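Local coordinates for methyl-accepting chemotaxis protein (Vibrio parahaemolyticus, PDB 4EXO), which probably senses small molecules such as pyruvate through its periplasmic PAS-like Cache domain and passes the signal on to the chemotaxis machinery, at residues A44-L49 and N69-I74; E129-Q132 and V137-T140. One frame throughout, in Å; residues are numbered along the deposited sequence. Where two conformers were deposited one is given.

Contact 1. Residues A44-L49 and N69-I74; sequences AAKEIL and NTLHAI. With PYR (pyruvic acid), chain B.
Lys46 and Leu49, one helical turn apart on helix 42-51, meet Thr70 and Leu71 on strand 69-72, the outermost strand, within this chain, of the antiparallel sheet in this PAS-like single Cache domain. The helix and strand axes come no closer than 8.9 Å and run at 42° to each other, a separation bridged by side chains; the pair buries 205 Å² in all. The tight part is apolar. Leu49 CD1 lies 4.0 Å from Leu71 CD2, the two side chains crossing at about a right angle, and both residues are buried. Thr70 and Leu71 both bond through their backbones to Ala62 of strand 61-63, a classic beta bulge. The CB of Leu71 is directed at the helix and receives the flank of the lysine, with Lys46 CG 4.1 Å from Leu71 CB.

The looser side is polar and partly exposed. Lys46 slides past Leu71 in the opposite direction, and the bend at its third torsion (chi3 56°) carries CE to within 3.4 Å of Thr70 O. Its ammonium group makes a salt bridge with Glu79, while a water joins it to the strand: the water accepts from Lys46 NZ at 3.0 Å and donates to Thr70 O at 2.6 Å. Glu79 also takes the backbone N-H of His72, so one carboxylate links the lysine to the strand.

The CB of His72 points away from the helix, and its ring reaches the pyruvate pocket that it shares with Tyr59, Tyr63 and Lys124. With ND1 accepting from the backbone N of Lys75, its other ring nitrogen is left to donate: His72 NE2 reaches pyruvate OXT at 2.8 Å, near the ring plane, with an N-H...O angle of 141°.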
loop_
_atom_site.group_PDB
_atom_site.type_symbol
_atom_site.label_atom_id
_atom_site.label_comp_id
_atom_site.label_asym_id
_atom_site.label_seq_id
_atom_site.Cartn_x
_atom_site.Cartn_y
_atom_site.Cartn_z
ATOM N N ALA A 44 -5.464 17.830 1.471
ATOM C CA ALA A 44 -5.977 16.707 0.677
ATOM C C ALA A 44 -5.095 15.441 0.806
ATOM O O ALA A 44 -5.604 14.298 0.805
ATOM C CB ALA A 44 -6.119 17.126 -0.805
ATOM N N ALA A 45 -3.778 15.649 0.879
ATOM C CA ALA A 45 -2.851 14.525 1.077
ATOM C C ALA A 45 -3.030 13.908 2.464
ATOM O O ALA A 45 -3.004 12.688 2.605
ATOM C CB ALA A 45 -1.413 14.967 0.870
ATOM N N LYS A 46 -3.186 14.736 3.497
ATOM C CA LYS A 46 -3.508 14.208 4.823
ATOM C C LYS A 46 -4.717 13.316 4.843
ATOM O O LYS A 46 -4.674 12.266 5.477
ATOM C CB LYS A 46 -3.733 15.310 5.887
ATOM C CG LYS A 46 -2.514 16.084 6.281
ATOM C CD LYS A 46 -2.932 17.212 7.264
ATOM C CE LYS A 46 -3.687 16.636 8.483
ATOM N NZ LYS A 46 -4.036 17.688 9.499
ATOM N N GLU A 47 -5.782 13.705 4.148
ATOM C CA GLU A 47 -7.011 12.911 4.153
ATOM C C GLU A 47 -6.875 11.517 3.525
ATOM O O GLU A 47 -7.502 10.536 3.985
ATOM C CB GLU A 47 -8.144 13.733 3.536
ATOM C CG GLU A 47 -8.454 14.929 4.421
ATOM C CD GLU A 47 -9.443 15.885 3.807
ATOM O OE1 GLU A 47 -10.133 15.485 2.837
ATOM O OE2 GLU A 47 -9.527 17.029 4.308
ATOM N N ILE A 48 -6.033 11.418 2.502
ATOM C CA ILE A 48 -5.707 10.143 1.888
ATOM C C ILE A 48 -4.821 9.301 2.826
ATOM O O ILE A 48 -5.099 8.123 3.076
ATOM C CB ILE A 48 -4.970 10.337 0.530
ATOM C CG1 ILE A 48 -5.926 10.995 -0.492
ATOM C CG2 ILE A 48 -4.453 8.992 0.038
ATOM C CD1 ILE A 48 -5.223 11.581 -1.677
ATOM N N LEU A 49 -3.757 9.893 3.352
ATOM C CA LEU A 49 -2.806 9.055 4.121
ATOM C C LEU A 49 -3.417 8.584 5.440
ATOM O O LEU A 49 -3.135 7.477 5.896
ATOM C CB LEU A 49 -1.517 9.821 4.400
ATOM C CG LEU A 49 -0.599 10.097 3.183
ATOM C CD1 LEU A 49 0.340 11.253 3.518
ATOM C CD2 LEU A 49 0.170 8.831 2.841
ATOM N N ASN A 69 3.712 16.980 15.293
ATOM C CA ASN A 69 2.869 16.074 14.503
ATOM C C ASN A 69 2.077 16.814 13.430
ATOM O O ASN A 69 1.396 17.814 13.714
ATOM C CB ASN A 69 1.922 15.276 15.411
ATOM C CG ASN A 69 1.135 14.249 14.621
ATOM O OD1 ASN A 69 0.012 14.513 14.232
ATOM N ND2 ASN A 69 1.767 13.107 14.310
ATOM N N THR A 70 2.173 16.340 12.190
ATOM C CA THR A 70 1.413 16.927 11.109
ATOM C C THR A 70 0.251 16.031 10.647
ATOM O O THR A 70 -0.733 16.526 10.077
ATOM C CB THR A 70 2.305 17.268 9.905
ATOM O OG1 THR A 70 2.950 16.096 9.410
ATOM C CG2 THR A 70 3.400 18.284 10.336
ATOM N N LEU A 71 0.343 14.726 10.876
ATOM C CA LEU A 71 -0.871 13.916 10.678
ATOM C C LEU A 71 -0.753 12.686 11.530
ATOM O O LEU A 71 0.367 12.205 11.769
ATOM C CB LEU A 71 -1.054 13.569 9.201
ATOM C CG LEU A 71 -0.029 12.603 8.573
ATOM C CD1 LEU A 71 -0.524 11.121 8.563
ATOM C CD2 LEU A 71 0.285 13.047 7.144
ATOM N N HIS A 72 -1.872 12.174 12.043
ATOM C CA HIS A 72 -1.807 10.885 12.752
ATOM C C HIS A 72 -3.111 10.128 12.471
ATOM O O HIS A 72 -4.205 10.632 12.785
ATOM C CB HIS A 72 -1.573 11.057 14.275
ATOM C CG HIS A 72 -0.991 9.822 14.899
ATOM N ND1 HIS A 72 -1.738 8.675 15.128
ATOM C CD2 HIS A 72 0.291 9.509 15.209
ATOM C CE1 HIS A 72 -0.944 7.734 15.620
ATOM N NE2 HIS A 72 0.292 8.216 15.675
ATOM N N ALA A 73 -3.003 8.961 11.835
ATOM C CA ALA A 73 -4.196 8.224 11.379
ATOM C C ALA A 73 -5.052 7.728 12.552
ATOM O O ALA A 73 -6.270 7.632 12.424
ATOM C CB ALA A 73 -3.791 7.003 10.513
ATOM N N ILE A 74 -4.400 7.367 13.653
ATOM C CA ILE A 74 -5.072 6.744 14.803
ATOM C C ILE A 74 -5.559 7.770 15.841
ATOM O O ILE A 74 -6.668 7.640 16.393
ATOM C CB ILE A 74 -4.131 5.702 15.468
ATOM C CG1 ILE A 74 -3.716 4.601 14.437
ATOM C CG2 ILE A 74 -4.727 5.072 16.762
ATOM C CD1 ILE A 74 -4.932 3.770 13.829
HETATM C C PYR B . 3.451 6.182 15.756
HETATM O O PYR B . 4.130 5.055 15.773
HETATM O OXT PYR B . 2.141 6.133 15.614
HETATM C CA PYR B . 4.102 7.430 15.898
HETATM O O3 PYR B . 3.361 8.475 15.869
HETATM C CB PYR B . 5.601 7.599 16.114
HETATM O O HOH W 1 -1.387 19.048 9.597
#

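Contact 2. Residues E129-Q132 and V137-T140; sequences EYLQ and VLGT
Glu129 and Leu138 form an antiparallel hydrogen-bonded pair in the beta hairpin of strands 120-131 and 136-143, inside the five-stranded sheet of the Cache domain. Each residue gives its N-H and its carbonyl to the other: Glu129 N to Leu138 O at 2.9 Å, Leu138 N to Glu129 O at 3.0 Å. Angles of 160° and 155° at the hydrogens make both bonds fairly straight, so all four backbone groups of the pair are satisfied within the hairpin.

Tyr130 and Val137 follow as a non-hydrogen-bonded pair, CA to CA 4.5 Å. Val137 instead bonds through its backbone to Tyr63, and Gly139 to Phe61, which joins the hairpin to strand 61-63. The polar side-chain ends also look outside the pair. Glu129 OE2 is hydrogen-bonded to Tyr127 OH, and Tyr130 OH to Asp135 OD1 in the connecting turn.

The side chains divide between the two sheet faces. Glu129 and Leu138 face helix 2-28, where both touch Met22; Leu131 CD1 swings in to meet Leu138 CD2 at 4.1 Å. Tyr130 and Val137 face helix 94-104. The tyrosine side chain, with CG anti to the backbone N (chi1 -177°), crosses that of the valine at about a right angle, bringing Tyr130 CD1 to 3.8 Å from Val137 CG2.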
loop_
_atom_site.group_PDB
_atom_site.type_symbol
_atom_site.label_atom_id
_atom_site.label_comp_id
_atom_site.label_asym_id
_atom_site.label_seq_id
_atom_site.Cartn_x
_atom_site.Cartn_y
_atom_site.Cartn_z
ATOM N N GLU A 129 10.293 8.015 5.762
ATOM C CA GLU A 129 10.924 8.672 4.627
ATOM C C GLU A 129 10.644 10.168 4.709
ATOM O O GLU A 129 9.574 10.606 5.179
ATOM C CB GLU A 129 10.438 8.063 3.293
ATOM C CG GLU A 129 11.186 6.753 2.931
ATOM C CD GLU A 129 10.732 6.107 1.571
ATOM O OE1 GLU A 129 9.969 6.793 0.805
ATOM O OE2 GLU A 129 11.142 4.916 1.321
ATOM N N TYR A 130 11.625 10.964 4.301
ATOM C CA TYR A 130 11.506 12.424 4.415
ATOM C C TYR A 130 11.012 13.026 3.104
ATOM O O TYR A 130 11.568 12.717 2.025
ATOM C CB TYR A 130 12.870 13.020 4.813
ATOM C CG TYR A 130 12.830 14.525 5.017
ATOM C CD1 TYR A 130 11.887 15.107 5.868
ATOM C CD2 TYR A 130 13.730 15.372 4.357
ATOM C CE1 TYR A 130 11.835 16.491 6.067
ATOM C CE2 TYR A 130 13.691 16.761 4.541
ATOM C CZ TYR A 130 12.733 17.318 5.388
ATOM O OH TYR A 130 12.666 18.687 5.590
ATOM N N LEU A 131 9.950 13.824 3.189
ATOM C CA LEU A 131 9.330 14.501 2.055
ATOM C C LEU A 131 9.622 16.002 2.167
ATOM O O LEU A 131 8.889 16.766 2.821
ATOM C CB LEU A 131 7.816 14.260 2.049
ATOM C CG LEU A 131 7.350 12.818 1.820
ATOM C CD1 LEU A 131 5.826 12.783 1.929
ATOM C CD2 LEU A 131 7.791 12.326 0.441
ATOM N N GLN A 132 10.729 16.421 1.568
ATOM C CA GLN A 132 11.300 17.717 1.949
ATOM C C GLN A 132 10.427 18.935 1.609
ATOM O O GLN A 132 10.475 19.950 2.320
ATOM C CB GLN A 132 12.706 17.863 1.350
ATOM C CG GLN A 132 12.721 17.786 -0.166
ATOM C CD GLN A 132 12.530 19.162 -0.831
ATOM O OE1 GLN A 132 12.536 20.220 -0.159
ATOM N NE2 GLN A 132 12.335 19.144 -2.149
ATOM N N VAL A 137 8.327 14.114 7.809
ATOM C CA VAL A 137 8.878 12.791 8.061
ATOM C C VAL A 137 7.652 11.892 8.174
ATOM O O VAL A 137 6.944 11.906 9.197
ATOM C CB VAL A 137 9.697 12.777 9.359
ATOM C CG1 VAL A 137 10.196 11.348 9.669
ATOM C CG2 VAL A 137 10.893 13.734 9.254
ATOM N N LEU A 138 7.392 11.182 7.087
ATOM C CA LEU A 138 6.195 10.321 6.954
ATOM C C LEU A 138 6.611 8.906 7.349
ATOM O O LEU A 138 7.586 8.400 6.814
ATOM C CB LEU A 138 5.721 10.323 5.499
ATOM C CG LEU A 138 4.529 9.414 5.121
ATOM C CD1 LEU A 138 3.261 9.851 5.894
ATOM C CD2 LEU A 138 4.258 9.427 3.602
ATOM N N GLY A 139 5.854 8.267 8.240
ATOM C CA GLY A 139 6.265 6.974 8.794
ATOM C C GLY A 139 5.129 5.974 8.921
ATOM O O GLY A 139 3.965 6.357 8.904
ATOM N N THR A 140 5.483 4.701 9.052
ATOM C CA THR A 140 4.534 3.667 9.399
ATOM C C THR A 140 5.341 2.630 10.184
ATOM O O THR A 140 6.485 2.906 10.592
ATOM C CB THR A 140 3.818 3.054 8.138
ATOM O OG1 THR A 140 2.870 2.058 8.593
ATOM C CG2 THR A 140 4.815 2.368 7.201
#

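From the N terminus, helix 2-28 comes first, and helix 42-51 follows after a short helix. Contact 1 then closes a loop of 19 residues by setting helix 42-51 against strand 69-72. The chain next runs through helix 94-104 and strand 108-115 before contact 2 closes a tight hairpin of four intervening residues. The two contacts are in series, neither nested nor crossed, with centres 12 Å apart. Both reach the same sheet, in which strand 61-63 lies between strands 69-72 and 136-143. They also touch directly, through Leu49 CD1 and Leu138 CD1 at 4.0 Å, so helix 42-51 packs on both strand 69-72 and the hairpin.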